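Local coordinates for transcriptional activator PlcR protein (Bacillus thuringiensis, PDB 3U3W) that activates transcription in a quorum-sensing response, binding DNA through a helix-turn-helix domain and the signal peptide PapR through a tetratricopeptide-repeat domain, at residues Glu9-Arg14 with Arg36-Ala41; Arg17-Lys22 with Ala53-Ile58; Tyr240-Cys245 with Glu257-Lys262. All coordinates share one frame; numbering follows the deposited sequence.

Interaction 1: Glu9-Arg14 with Arg36-Ala41; sequences EIKKIR and RIESGA. With nucleotides of chain E; nucleotides of chain F.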
loop_
_atom_site.group_PDB
_atom_site.type_symbol
_atom_site.label_atom_id
_atom_site.label_comp_id
_atom_site.label_asym_id
_atom_site.label_seq_id
_atom_site.Cartn_x
_atom_site.Cartn_y
_atom_site.Cartn_z
ATOM N N GLU A 9 15.660 3.894 -19.973
ATOM C CA GLU A 9 14.939 3.106 -18.987
ATOM C C GLU A 9 14.067 2.058 -19.689
ATOM O O GLU A 9 13.990 0.896 -19.275
ATOM C CB GLU A 9 14.095 4.017 -18.094
ATOM C CG GLU A 9 13.443 3.306 -16.917
ATOM C CD GLU A 9 14.455 2.769 -15.914
ATOM O OE1 GLU A 9 15.658 3.099 -16.038
ATOM O OE2 GLU A 9 14.047 2.016 -15.002
ATOM N N ILE A 10 13.424 2.464 -20.775
ATOM C CA ILE A 10 12.656 1.516 -21.575
ATOM C C ILE A 10 13.551 0.460 -22.241
ATOM O O ILE A 10 13.200 -0.719 -22.283
ATOM C CB ILE A 10 11.779 2.243 -22.626
ATOM C CG1 ILE A 10 10.600 2.940 -21.931
ATOM C CG2 ILE A 10 11.284 1.271 -23.693
ATOM C CD1 ILE A 10 9.692 3.702 -22.867
ATOM N N LYS A 11 14.704 0.890 -22.753
ATOM C CA LYS A 11 15.653 -0.005 -23.420
ATOM C C LYS A 11 16.298 -0.959 -22.421
ATOM O O LYS A 11 16.479 -2.145 -22.696
ATOM C CB LYS A 11 16.742 0.809 -24.123
ATOM C CG LYS A 11 17.917 -0.007 -24.686
ATOM C CD LYS A 11 18.852 0.902 -25.489
ATOM C CE LYS A 11 19.925 0.130 -26.250
ATOM N NZ LYS A 11 21.134 -0.139 -25.424
ATOM N N LYS A 12 16.649 -0.418 -21.262
ATOM C CA LYS A 12 17.232 -1.192 -20.177
ATOM C C LYS A 12 16.299 -2.322 -19.741
ATOM O O LYS A 12 16.730 -3.464 -19.587
ATOM C CB LYS A 12 17.565 -0.256 -19.003
ATOM C CG LYS A 12 17.884 -0.931 -17.670
ATOM C CD LYS A 12 18.632 0.043 -16.749
ATOM C CE LYS A 12 18.655 -0.417 -15.292
ATOM N NZ LYS A 12 17.378 -0.116 -14.568
ATOM N N ILE A 13 15.018 -1.998 -19.560
ATOM C CA ILE A 13 14.040 -2.977 -19.091
ATOM C C ILE A 13 13.634 -3.969 -20.189
ATOM O O ILE A 13 13.323 -5.127 -19.902
ATOM C CB ILE A 13 12.785 -2.287 -18.488
ATOM C CG1 ILE A 13 13.190 -1.323 -17.378
ATOM C CG2 ILE A 13 11.810 -3.318 -17.950
ATOM C CD1 ILE A 13 12.058 -0.491 -16.852
ATOM N N ARG A 14 13.641 -3.517 -21.443
ATOM C CA ARG A 14 13.371 -4.409 -22.571
ATOM C C ARG A 14 14.475 -5.445 -22.747
ATOM O O ARG A 14 14.190 -6.602 -23.021
ATOM C CB ARG A 14 13.196 -3.636 -23.885
ATOM C CG ARG A 14 13.189 -4.554 -25.109
ATOM C CD ARG A 14 13.029 -3.812 -26.427
ATOM N NE ARG A 14 14.110 -2.865 -26.689
ATOM C CZ ARG A 14 15.340 -3.202 -27.073
ATOM N NH1 ARG A 14 16.247 -2.252 -27.296
ATOM N NH2 ARG A 14 15.668 -4.482 -27.231
ATOM N N ARG A 36 12.897 5.014 -31.785
ATOM C CA ARG A 36 12.924 6.449 -31.573
ATOM C C ARG A 36 12.576 6.823 -30.132
ATOM O O ARG A 36 13.091 7.808 -29.605
ATOM C CB ARG A 36 12.008 7.170 -32.564
ATOM C CG ARG A 36 12.519 7.197 -34.001
ATOM C CD ARG A 36 11.772 8.258 -34.791
ATOM N NE ARG A 36 11.704 7.976 -36.220
ATOM C CZ ARG A 36 12.566 8.445 -37.113
ATOM N NH1 ARG A 36 13.578 9.213 -36.724
ATOM N NH2 ARG A 36 12.418 8.146 -38.394
ATOM N N ILE A 37 11.707 6.038 -29.501
ATOM C CA ILE A 37 11.400 6.206 -28.082
ATOM C C ILE A 37 12.620 5.925 -27.190
ATOM O O ILE A 37 12.884 6.670 -26.242
ATOM C CB ILE A 37 10.208 5.326 -27.647
ATOM C CG1 ILE A 37 8.916 5.855 -28.264
ATOM C CG2 ILE A 37 10.070 5.293 -26.129
ATOM C CD1 ILE A 37 7.764 4.915 -28.111
ATOM N N GLU A 38 13.376 4.871 -27.496
ATOM C CA GLU A 38 14.566 4.541 -26.699
ATOM C C GLU A 38 15.743 5.505 -26.891
ATOM O O GLU A 38 16.606 5.605 -26.026
ATOM C CB GLU A 38 15.034 3.113 -26.962
ATOM C CG GLU A 38 13.977 2.066 -26.725
ATOM C CD GLU A 38 14.506 0.646 -26.882
ATOM O OE1 GLU A 38 15.508 0.431 -27.619
ATOM O OE2 GLU A 38 13.910 -0.257 -26.252
ATOM N N SER A 39 15.777 6.203 -28.022
ATOM C CA SER A 39 16.865 7.134 -28.316
ATOM C C SER A 39 16.592 8.529 -27.753
ATOM O O SER A 39 17.462 9.399 -27.793
ATOM C CB SER A 39 17.122 7.219 -29.828
ATOM O OG SER A 39 16.180 8.067 -30.467
ATOM N N GLY A 40 15.384 8.736 -27.240
ATOM C CA GLY A 40 15.022 9.993 -26.616
ATOM C C GLY A 40 14.466 11.028 -27.577
ATOM O O GLY A 40 14.166 12.148 -27.180
ATOM N N ALA A 41 14.317 10.648 -28.842
ATOM C CA ALA A 41 13.910 11.577 -29.897
ATOM C C ALA A 41 12.425 11.899 -29.844
ATOM O O ALA A 41 11.937 12.778 -30.552
ATOM C CB ALA A 41 14.261 11.000 -31.265
ATOM P P DT E 4 20.111 6.965 -36.298
ATOM O OP1 DT E 4 21.463 7.556 -36.416
ATOM O OP2 DT E 4 19.261 7.278 -35.123
ATOM O "O5'" DT E 4 19.324 7.341 -37.633
ATOM C "C5'" DT E 4 20.035 7.348 -38.865
ATOM C "C4'" DT E 4 19.099 7.697 -40.004
ATOM O "O4'" DT E 4 18.155 6.614 -40.179
ATOM C "C3'" DT E 4 18.258 8.952 -39.780
ATOM O "O3'" DT E 4 18.046 9.566 -41.027
ATOM C "C2'" DT E 4 16.947 8.366 -39.284
ATOM C "C1'" DT E 4 16.875 7.200 -40.251
ATOM N N1 DT E 4 15.849 6.200 -39.907
ATOM C C2 DT E 4 15.268 5.509 -40.942
ATOM O O2 DT E 4 15.580 5.689 -42.107
ATOM N N3 DT E 4 14.316 4.601 -40.551
ATOM C C4 DT E 4 13.911 4.328 -39.256
ATOM O O4 DT E 4 13.052 3.489 -39.007
ATOM C C5 DT E 4 14.565 5.093 -38.218
ATOM C C7 DT E 4 14.199 4.882 -36.776
ATOM C C6 DT E 4 15.495 5.984 -38.591
ATOM P P DG E 5 17.969 11.169 -41.148
ATOM O OP1 DG E 5 19.353 11.690 -41.211
ATOM O OP2 DG E 5 17.056 11.671 -40.094
ATOM O "O5'" DG E 5 17.285 11.387 -42.573
ATOM C "C5'" DG E 5 17.821 10.635 -43.660
ATOM C "C4'" DG E 5 16.823 10.505 -44.791
ATOM O "O4'" DG E 5 15.900 9.408 -44.549
ATOM C "C3'" DG E 5 15.965 11.738 -45.028
ATOM O "O3'" DG E 5 15.690 11.806 -46.422
ATOM C "C2'" DG E 5 14.729 11.432 -44.188
ATOM C "C1'" DG E 5 14.595 9.922 -44.359
ATOM N N9 DG E 5 14.039 9.242 -43.197
ATOM C C8 DG E 5 14.367 9.433 -41.872
ATOM N N7 DG E 5 13.703 8.659 -41.060
ATOM C C5 DG E 5 12.890 7.910 -41.904
ATOM C C6 DG E 5 11.948 6.906 -41.609
ATOM O O6 DG E 5 11.631 6.461 -40.506
ATOM N N1 DG E 5 11.346 6.406 -42.757
ATOM C C2 DG E 5 11.610 6.819 -44.037
ATOM N N2 DG E 5 10.919 6.214 -45.015
ATOM N N3 DG E 5 12.492 7.757 -44.332
ATOM C C4 DG E 5 13.087 8.252 -43.221
ATOM P P DG F 13 2.943 3.689 -35.146
ATOM O OP1 DG F 13 1.780 2.870 -34.722
ATOM O OP2 DG F 13 4.295 3.334 -34.638
ATOM O "O5'" DG F 13 3.003 3.719 -36.740
ATOM C "C5'" DG F 13 1.916 4.225 -37.503
ATOM C "C4'" DG F 13 2.220 4.099 -38.988
ATOM O "O4'" DG F 13 3.244 5.047 -39.389
ATOM C "C3'" DG F 13 2.718 2.736 -39.455
ATOM O "O3'" DG F 13 2.121 2.473 -40.712
ATOM C "C2'" DG F 13 4.230 2.911 -39.567
ATOM C "C1'" DG F 13 4.367 4.383 -39.937
ATOM N N9 DG F 13 5.541 5.046 -39.375
ATOM C C8 DG F 13 6.014 4.970 -38.081
ATOM N N7 DG F 13 7.085 5.690 -37.855
ATOM C C5 DG F 13 7.333 6.291 -39.083
ATOM C C6 DG F 13 8.361 7.185 -39.453
ATOM O O6 DG F 13 9.278 7.632 -38.746
ATOM N N1 DG F 13 8.248 7.548 -40.793
ATOM C C2 DG F 13 7.264 7.106 -41.659
ATOM N N2 DG F 13 7.317 7.571 -42.919
ATOM N N3 DG F 13 6.290 6.269 -41.321
ATOM C C4 DG F 13 6.393 5.906 -40.024
#
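In the helix-turn-helix domain, helix 4-16 packs against the C-terminal end of the recognition helix, 31-38, through a buried salt bridge. Glu-38 starts with CG anti to its carbonyl carbon and runs extended beyond CG (chi2 -175°), so its carboxylate reaches over Lys-11 and meets the NE/NH1 edge of Arg-14, the two chains crossing at about a right angle. Arg-14 sets CG anti to its backbone N and bends at chi3 (61°), turning its guanidinium side-on. NE then donates to Glu-38 OE2 at 2.7 Å and NH1 to Glu-38 OE1 at 2.8 Å, both on syn lone pairs, with the two planes nearly coplanar (24°). This two-point grip fixes the rotation of both groups. Gln-21 also binds OE1, and Arg-14 NH2 reaches Leu-19 O and a DNA phosphate. Lys-11 lays CB 3.6 Å from Glu-38 CD. Beside the bridge, Ile-10 CD1 touches Ile-37 CG2 at 3.6 Å. On the DNA side, Arg-36 extends from CG to NE with the DT4 methyl C7 of chain E over one guanidinium face; its NH2 donates to DG5 N7 of chain E at 3.0 Å and to DG13 O6 of chain F at 3.2 Å.

Interaction 2: Arg17-Lys22 with Ala53-Ile58; sequences RGLTQK and AAKLQI. With nucleotides of chain E.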
loop_
_atom_site.group_PDB
_atom_site.type_symbol
_atom_site.label_atom_id
_atom_site.label_comp_id
_atom_site.label_asym_id
_atom_site.label_seq_id
_atom_site.Cartn_x
_atom_site.Cartn_y
_atom_site.Cartn_z
ATOM N N ARG A 17 14.353 -7.989 -20.154
ATOM C CA ARG A 17 13.253 -8.923 -20.358
ATOM C C ARG A 17 13.497 -9.822 -21.558
ATOM O O ARG A 17 12.684 -10.697 -21.856
ATOM C CB ARG A 17 11.933 -8.175 -20.543
ATOM C CG ARG A 17 11.470 -7.406 -19.321
ATOM C CD ARG A 17 10.757 -8.291 -18.296
ATOM N NE ARG A 17 10.151 -7.474 -17.245
ATOM C CZ ARG A 17 10.761 -7.137 -16.112
ATOM N NH1 ARG A 17 11.999 -7.561 -15.868
ATOM N NH2 ARG A 17 10.132 -6.380 -15.219
ATOM N N GLY A 18 14.607 -9.593 -22.255
ATOM C CA GLY A 18 14.999 -10.435 -23.376
ATOM C C GLY A 18 14.291 -10.185 -24.702
ATOM O O GLY A 18 14.590 -10.843 -25.699
ATOM N N LEU A 19 13.358 -9.238 -24.711
ATOM C CA LEU A 19 12.643 -8.837 -25.919
ATOM C C LEU A 19 13.464 -7.924 -26.829
ATOM O O LEU A 19 14.298 -7.147 -26.362
ATOM C CB LEU A 19 11.371 -8.089 -25.533
ATOM C CG LEU A 19 10.193 -8.910 -25.023
ATOM C CD1 LEU A 19 10.669 -10.030 -24.117
ATOM C CD2 LEU A 19 9.199 -8.001 -24.313
ATOM N N THR A 20 13.212 -8.010 -28.129
ATOM C CA THR A 20 13.789 -7.062 -29.075
ATOM C C THR A 20 12.748 -5.991 -29.376
ATOM O O THR A 20 11.588 -6.119 -28.976
ATOM C CB THR A 20 14.175 -7.736 -30.398
ATOM O OG1 THR A 20 12.997 -8.261 -31.022
ATOM C CG2 THR A 20 15.168 -8.859 -30.158
ATOM N N GLN A 21 13.162 -4.948 -30.093
ATOM C CA GLN A 21 12.260 -3.854 -30.426
ATOM C C GLN A 21 11.034 -4.352 -31.178
ATOM O O GLN A 21 9.913 -3.924 -30.903
ATOM C CB GLN A 21 12.981 -2.774 -31.238
ATOM C CG GLN A 21 14.145 -2.129 -30.507
ATOM C CD GLN A 21 14.680 -0.898 -31.219
ATOM O OE1 GLN A 21 14.525 -0.739 -32.436
ATOM N NE2 GLN A 21 15.310 -0.011 -30.458
ATOM N N LYS A 22 11.253 -5.258 -32.126
ATOM C CA LYS A 22 10.159 -5.835 -32.895
ATOM C C LYS A 22 9.155 -6.511 -31.962
ATOM O O LYS A 22 7.941 -6.284 -32.070
ATOM C CB LYS A 22 10.683 -6.829 -33.942
ATOM C CG LYS A 22 9.590 -7.435 -34.826
ATOM C CD LYS A 22 8.866 -6.366 -35.646
ATOM C CE LYS A 22 7.500 -6.844 -36.146
ATOM N NZ LYS A 22 6.416 -6.754 -35.114
ATOM N N ALA A 53 4.346 -0.351 -21.043
ATOM C CA ALA A 53 4.372 -0.605 -19.606
ATOM C C ALA A 53 3.740 -1.948 -19.260
ATOM O O ALA A 53 4.240 -2.683 -18.413
ATOM C CB ALA A 53 3.688 0.525 -18.841
ATOM N N ALA A 54 2.640 -2.265 -19.922
ATOM C CA ALA A 54 1.972 -3.535 -19.700
ATOM C C ALA A 54 2.851 -4.730 -20.094
ATOM O O ALA A 54 3.081 -5.643 -19.290
ATOM C CB ALA A 54 0.646 -3.566 -20.448
ATOM N N LYS A 55 3.345 -4.720 -21.327
ATOM C CA LYS A 55 4.175 -5.817 -21.810
ATOM C C LYS A 55 5.442 -6.005 -20.968
ATOM O O LYS A 55 5.899 -7.130 -20.762
ATOM C CB LYS A 55 4.524 -5.640 -23.297
ATOM C CG LYS A 55 5.016 -6.938 -23.955
ATOM C CD LYS A 55 5.091 -6.840 -25.475
ATOM C CE LYS A 55 3.735 -6.549 -26.099
ATOM N NZ LYS A 55 3.815 -6.519 -27.593
ATOM N N LEU A 56 6.003 -4.902 -20.474
ATOM C CA LEU A 56 7.225 -4.961 -19.678
ATOM C C LEU A 56 6.921 -5.171 -18.192
ATOM O O LEU A 56 7.832 -5.358 -17.387
ATOM C CB LEU A 56 8.056 -3.692 -19.863
ATOM C CG LEU A 56 8.563 -3.324 -21.258
ATOM C CD1 LEU A 56 9.197 -1.942 -21.240
ATOM C CD2 LEU A 56 9.547 -4.345 -21.765
ATOM N N GLN A 57 5.639 -5.152 -17.840
ATOM C CA GLN A 57 5.210 -5.326 -16.451
ATOM C C GLN A 57 5.823 -4.262 -15.553
ATOM O O GLN A 57 6.492 -4.564 -14.576
ATOM C CB GLN A 57 5.542 -6.731 -15.935
ATOM C CG GLN A 57 4.835 -7.859 -16.710
ATOM C CD GLN A 57 5.186 -9.264 -16.204
ATOM O OE1 GLN A 57 6.090 -9.919 -16.730
ATOM N NE2 GLN A 57 4.463 -9.728 -15.185
ATOM N N ILE A 58 5.592 -3.006 -15.902
ATOM C CA ILE A 58 6.113 -1.892 -15.127
ATOM C C ILE A 58 4.974 -0.935 -14.803
ATOM O O ILE A 58 4.263 -0.497 -15.710
ATOM C CB ILE A 58 7.197 -1.136 -15.914
ATOM C CG1 ILE A 58 8.357 -2.075 -16.279
ATOM C CG2 ILE A 58 7.646 0.111 -15.146
ATOM C CD1 ILE A 58 9.310 -2.418 -15.125
ATOM P P DT E 2 17.293 -5.095 -31.149
ATOM O OP1 DT E 2 17.757 -5.411 -29.777
ATOM O OP2 DT E 2 15.841 -5.027 -31.459
ATOM O "O5'" DT E 2 17.959 -3.711 -31.567
ATOM C "C5'" DT E 2 17.957 -3.354 -32.919
ATOM C "C4'" DT E 2 18.849 -2.162 -33.137
ATOM O "O4'" DT E 2 19.076 -2.101 -34.560
ATOM C "C3'" DT E 2 18.209 -0.822 -32.801
ATOM O "O3'" DT E 2 19.234 0.147 -32.737
ATOM C "C2'" DT E 2 17.309 -0.603 -34.014
ATOM C "C1'" DT E 2 18.204 -1.142 -35.131
ATOM N N1 DT E 2 17.455 -1.764 -36.250
ATOM C C2 DT E 2 17.790 -1.371 -37.524
ATOM O O2 DT E 2 18.665 -0.556 -37.748
ATOM N N3 DT E 2 17.065 -1.968 -38.523
ATOM C C4 DT E 2 16.058 -2.900 -38.369
ATOM O O4 DT E 2 15.465 -3.374 -39.331
ATOM C C5 DT E 2 15.752 -3.268 -37.008
ATOM C C7 DT E 2 14.672 -4.273 -36.736
ATOM C C6 DT E 2 16.457 -2.692 -36.020
ATOM P P DC E 1 14.681 -8.631 -35.250
ATOM O OP1 DC E 1 14.239 -8.110 -33.938
ATOM O OP2 DC E 1 14.325 -7.891 -36.482
ATOM O "O5'" DC E 1 16.269 -8.879 -35.258
ATOM C "C5'" DC E 1 17.004 -9.222 -34.076
ATOM C "C4'" DC E 1 17.905 -8.073 -33.651
ATOM O "O4'" DC E 1 18.680 -7.605 -34.792
ATOM C "C3'" DC E 1 17.164 -6.843 -33.129
ATOM O "O3'" DC E 1 17.968 -6.153 -32.157
ATOM C "C2'" DC E 1 16.960 -6.036 -34.412
ATOM C "C1'" DC E 1 18.276 -6.292 -35.153
ATOM N N1 DC E 1 18.161 -6.146 -36.658
ATOM C C2 DC E 1 18.910 -5.161 -37.339
ATOM O O2 DC E 1 19.678 -4.418 -36.710
ATOM N N3 DC E 1 18.786 -5.045 -38.687
ATOM C C4 DC E 1 17.951 -5.851 -39.349
ATOM N N4 DC E 1 17.862 -5.697 -40.677
ATOM C C5 DC E 1 17.176 -6.850 -38.679
ATOM C C6 DC E 1 17.310 -6.963 -37.351
ATOM P P DA E 3 18.891 1.679 -32.404
ATOM O OP1 DA E 3 20.027 2.242 -31.620
ATOM O OP2 DA E 3 17.515 1.735 -31.873
ATOM O "O5'" DA E 3 18.958 2.387 -33.824
ATOM C "C5'" DA E 3 20.163 2.269 -34.561
ATOM C "C4'" DA E 3 20.086 3.148 -35.790
ATOM O "O4'" DA E 3 19.260 2.528 -36.797
ATOM C "C3'" DA E 3 19.494 4.527 -35.573
ATOM O "O3'" DA E 3 20.262 5.372 -36.396
ATOM C "C2'" DA E 3 18.049 4.395 -36.045
ATOM C "C1'" DA E 3 18.174 3.360 -37.152
ATOM N N9 DA E 3 17.034 2.458 -37.351
ATOM C C8 DA E 3 16.261 1.839 -36.408
ATOM N N7 DA E 3 15.321 1.067 -36.913
ATOM C C5 DA E 3 15.491 1.182 -38.281
ATOM C C6 DA E 3 14.814 0.611 -39.383
ATOM N N6 DA E 3 13.774 -0.230 -39.277
ATOM N N1 DA E 3 15.245 0.952 -40.614
ATOM C C2 DA E 3 16.279 1.789 -40.735
ATOM N N3 DA E 3 16.998 2.377 -39.781
ATOM C C4 DA E 3 16.544 2.032 -38.566
#
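Polar contacts centre on one carbonyl. Arg-17 bends at chi2 (-82°), which swings its guanidinium across to the end of helix 46-56, where NE donates to Leu-56 O at 3.1 Å. Its NH2 adds a weak bond to the same oxygen. The acceptor lies close to the guanidinium plane, but NE sits above the carbonyl plane, and the N-H...O angle is bent (146°). Gln-57, with positive phi, closes that helix in a Schellman motif. Apolar contacts are looser: Leu-19 CD2 stands 4.3 Å from Lys-55 CG and 4.5 Å from Leu-56 CD2. A methyl, Ile-58 CD1, lies 4.0 Å from the charged Arg-17 NH2. The Lys-55 amino group goes to Glu-26 O and Leu-24 O. In this helix-turn-helix domain, Gly-18 ends helix 4-16 in a Schellman motif, and the turn there is tied to the last turn of helix 46-56 before leading into helix 21-25. Phosphate contacts lie at the start of that helix. Thr-20 is the N-cap: OG1 caps a backbone N of the first turn and donates to DC1 OP1 of chain E at 3.2 Å. Gln-21 N gives a nearly straight bond to DT2 OP2 of chain E at 3.0 Å (166°). The extended Gln-21 side chain sends NE2 to DA3 OP2 of chain E at 3.1 Å. Across the dimer, Leu-188 of the second subunit packs on Arg-17 and Gln-57.

Interaction 3: Tyr240-Cys245 with Glu257-Lys262; sequences YQRGEC and EDAYKK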
loop_
_atom_site.group_PDB
_atom_site.type_symbol
_atom_site.label_atom_id
_atom_site.label_comp_id
_atom_site.label_asym_id
_atom_site.label_seq_id
_atom_site.Cartn_x
_atom_site.Cartn_y
_atom_site.Cartn_z
ATOM N N TYR A 240 -3.204 2.112 23.287
ATOM C CA TYR A 240 -2.689 2.812 24.446
ATOM C C TYR A 240 -3.557 4.063 24.658
ATOM O O TYR A 240 -4.117 4.278 25.740
ATOM C CB TYR A 240 -1.201 3.170 24.246
ATOM C CG TYR A 240 -0.625 3.999 25.377
ATOM C CD1 TYR A 240 -0.062 3.389 26.497
ATOM C CD2 TYR A 240 -0.665 5.396 25.338
ATOM C CE1 TYR A 240 0.447 4.149 27.546
ATOM C CE2 TYR A 240 -0.146 6.160 26.381
ATOM C CZ TYR A 240 0.401 5.533 27.476
ATOM O OH TYR A 240 0.901 6.286 28.502
ATOM N N GLN A 241 -3.686 4.868 23.611
ATOM C CA GLN A 241 -4.536 6.043 23.664
ATOM C C GLN A 241 -5.967 5.731 24.111
ATOM O O GLN A 241 -6.587 6.520 24.824
ATOM C CB GLN A 241 -4.574 6.743 22.314
ATOM C CG GLN A 241 -5.182 8.107 22.419
ATOM C CD GLN A 241 -4.437 8.932 23.432
ATOM O OE1 GLN A 241 -3.211 9.051 23.366
ATOM N NE2 GLN A 241 -5.157 9.472 24.403
ATOM N N ARG A 242 -6.493 4.588 23.688
ATOM C CA ARG A 242 -7.856 4.230 24.028
ATOM C C ARG A 242 -7.924 3.849 25.503
ATOM O O ARG A 242 -8.875 4.198 26.194
ATOM C CB ARG A 242 -8.405 3.141 23.100
ATOM C CG ARG A 242 -8.688 1.798 23.736
ATOM C CD ARG A 242 -10.150 1.355 23.608
ATOM N NE ARG A 242 -10.595 1.049 22.246
ATOM C CZ ARG A 242 -10.714 -0.181 21.739
ATOM N NH1 ARG A 242 -10.397 -1.227 22.490
ATOM N NH2 ARG A 242 -11.144 -0.374 20.479
ATOM N N GLY A 243 -6.895 3.173 25.996
ATOM C CA GLY A 243 -6.762 2.961 27.427
ATOM C C GLY A 243 -6.740 4.277 28.213
ATOM O O GLY A 243 -7.394 4.397 29.250
ATOM N N GLU A 244 -5.980 5.260 27.728
ATOM C CA GLU A 244 -5.953 6.588 28.338
ATOM C C GLU A 244 -7.362 7.187 28.408
ATOM O O GLU A 244 -7.778 7.694 29.444
ATOM C CB GLU A 244 -5.048 7.542 27.554
ATOM C CG GLU A 244 -3.577 7.170 27.519
ATOM C CD GLU A 244 -2.852 7.570 28.785
ATOM O OE1 GLU A 244 -2.346 8.716 28.844
ATOM O OE2 GLU A 244 -2.799 6.743 29.721
ATOM N N CYS A 245 -8.091 7.143 27.297
ATOM C CA CYS A 245 -9.431 7.725 27.244
ATOM C C CYS A 245 -10.386 6.991 28.180
ATOM O O CYS A 245 -11.151 7.607 28.910
ATOM C CB CYS A 245 -9.979 7.703 25.816
ATOM S SG CYS A 245 -9.182 8.841 24.722
ATOM N N GLU A 257 -7.828 -2.189 31.351
ATOM C CA GLU A 257 -6.676 -3.092 31.340
ATOM C C GLU A 257 -6.524 -3.777 29.981
ATOM O O GLU A 257 -5.412 -3.955 29.486
ATOM C CB GLU A 257 -6.791 -4.139 32.455
ATOM C CG GLU A 257 -6.144 -3.720 33.768
ATOM C CD GLU A 257 -6.630 -4.536 34.959
ATOM O OE1 GLU A 257 -7.394 -5.507 34.753
ATOM O OE2 GLU A 257 -6.250 -4.200 36.106
ATOM N N ASP A 258 -7.654 -4.155 29.390
ATOM C CA ASP A 258 -7.678 -4.756 28.058
ATOM C C ASP A 258 -6.929 -3.905 27.042
ATOM O O ASP A 258 -6.067 -4.409 26.324
ATOM C CB ASP A 258 -9.123 -4.958 27.577
ATOM C CG ASP A 258 -9.202 -5.719 26.258
ATOM O OD1 ASP A 258 -8.833 -6.912 26.232
ATOM O OD2 ASP A 258 -9.644 -5.130 25.248
ATOM N N ALA A 259 -7.269 -2.618 26.979
ATOM C CA ALA A 259 -6.675 -1.743 25.987
ATOM C C ALA A 259 -5.169 -1.701 26.152
ATOM O O ALA A 259 -4.435 -1.838 25.173
ATOM C CB ALA A 259 -7.269 -0.350 26.051
ATOM N N TYR A 260 -4.705 -1.537 27.389
ATOM C CA TYR A 260 -3.265 -1.450 27.657
ATOM C C TYR A 260 -2.520 -2.757 27.342
ATOM O O TYR A 260 -1.373 -2.730 26.890
ATOM C CB TYR A 260 -2.998 -1.012 29.100
ATOM C CG TYR A 260 -3.291 0.445 29.401
ATOM C CD1 TYR A 260 -2.690 1.467 28.665
ATOM C CD2 TYR A 260 -4.147 0.804 30.439
ATOM C CE1 TYR A 260 -2.948 2.806 28.942
ATOM C CE2 TYR A 260 -4.409 2.142 30.729
ATOM C CZ TYR A 260 -3.803 3.136 29.979
ATOM O OH TYR A 260 -4.061 4.458 30.259
ATOM N N LYS A 261 -3.177 -3.894 27.577
ATOM C CA LYS A 261 -2.600 -5.196 27.245
ATOM C C LYS A 261 -2.409 -5.335 25.741
ATOM O O LYS A 261 -1.360 -5.779 25.269
ATOM C CB LYS A 261 -3.469 -6.338 27.775
ATOM C CG LYS A 261 -3.325 -6.572 29.275
ATOM C CD LYS A 261 -4.436 -7.477 29.809
ATOM C CE LYS A 261 -4.262 -8.928 29.368
ATOM N NZ LYS A 261 -4.347 -9.125 27.886
ATOM N N LYS A 262 -3.425 -4.941 24.988
ATOM C CA LYS A 262 -3.317 -4.954 23.541
ATOM C C LYS A 262 -2.158 -4.071 23.061
ATOM O O LYS A 262 -1.450 -4.437 22.123
ATOM C CB LYS A 262 -4.643 -4.551 22.895
ATOM C CG LYS A 262 -5.739 -5.611 23.018
ATOM C CD LYS A 262 -7.042 -5.085 22.415
ATOM C CE LYS A 262 -8.046 -6.193 22.116
ATOM N NZ LYS A 262 -8.471 -6.948 23.324
#
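Helices 235-248 and 253-269 run antiparallel as a helical hairpin in the tetratricopeptide-repeat-like C-terminal domain, their short segments 7.6 Å apart at an angle of 161°. Closest packing occurs at Gly-243, whose CA comes within 4.9 Å of Ala-259 CA. With no side chain in between, Gly-243 CA lies directly over one face of the Tyr-260 ring, offset toward its rim, in a CH-pi contact 4.1 Å from the centroid. Tyr-260, with CG anti to its carbonyl carbon, reaches across the hairpin and presents an edge to the face of Tyr-240 in an offset edge-to-face pair, planes at 66°. Its hydroxyl donates to Glu-244 OE2 at 2.7 Å, using the anti lone pair. The Glu-244 chain bends at chi2 (-80°) to bring its carboxylate round to this hydroxyl. OE2 also takes salt bridges from Arg-247 and Lys-282, which would tend to keep this buried carboxylate charged, and Arg-247 NE bonds the Tyr-260 hydroxyl as well. On the other flank of Gly-243, Ala-259 CB meets Arg-242 CG at 3.5 Å. Beyond it the contact loosens into a partly exposed margin of charged chains: Arg-242 turns its NE to Asn-220, and Lys-262 NZ pairs with Asp-258 OD2 at 2.9 Å along its own helix. Lys-262 also packs on Ile-269 of the second subunit. Tyr-240 also packs on an apolar side chain of the bound peptide and on Leu-279. Behind helix 235-248, Gln-241 and Cys-245 touch helices 192-208 and 212-228, continuing the helical stack.

Overall arrangement
Interactions 1 and 2 belong to one DNA-binding domain; their centres are 11 Å apart and their segments alternate along the chain. They join directly: Gln-21 NE2 lies 2.9 Å from Glu-38 OE1 and Arg-14 NH2 3.1 Å from Leu-19 O, both probable hydrogen bonds, while Ile-13 CD1 packs on Ile-58 CD1 at 3.8 Å. Gln-21 therefore links a DNA phosphate to the salt bridge behind the base-reading helix. Interaction 3 lies on the opposite side of the chain's centre in the regulatory domain, its centre 55 Å from interaction 1 and 52 Å from interaction 2. Its nearest atom is about 53 Å from the DNA, yet Tyr-240 packs on the bound peptide.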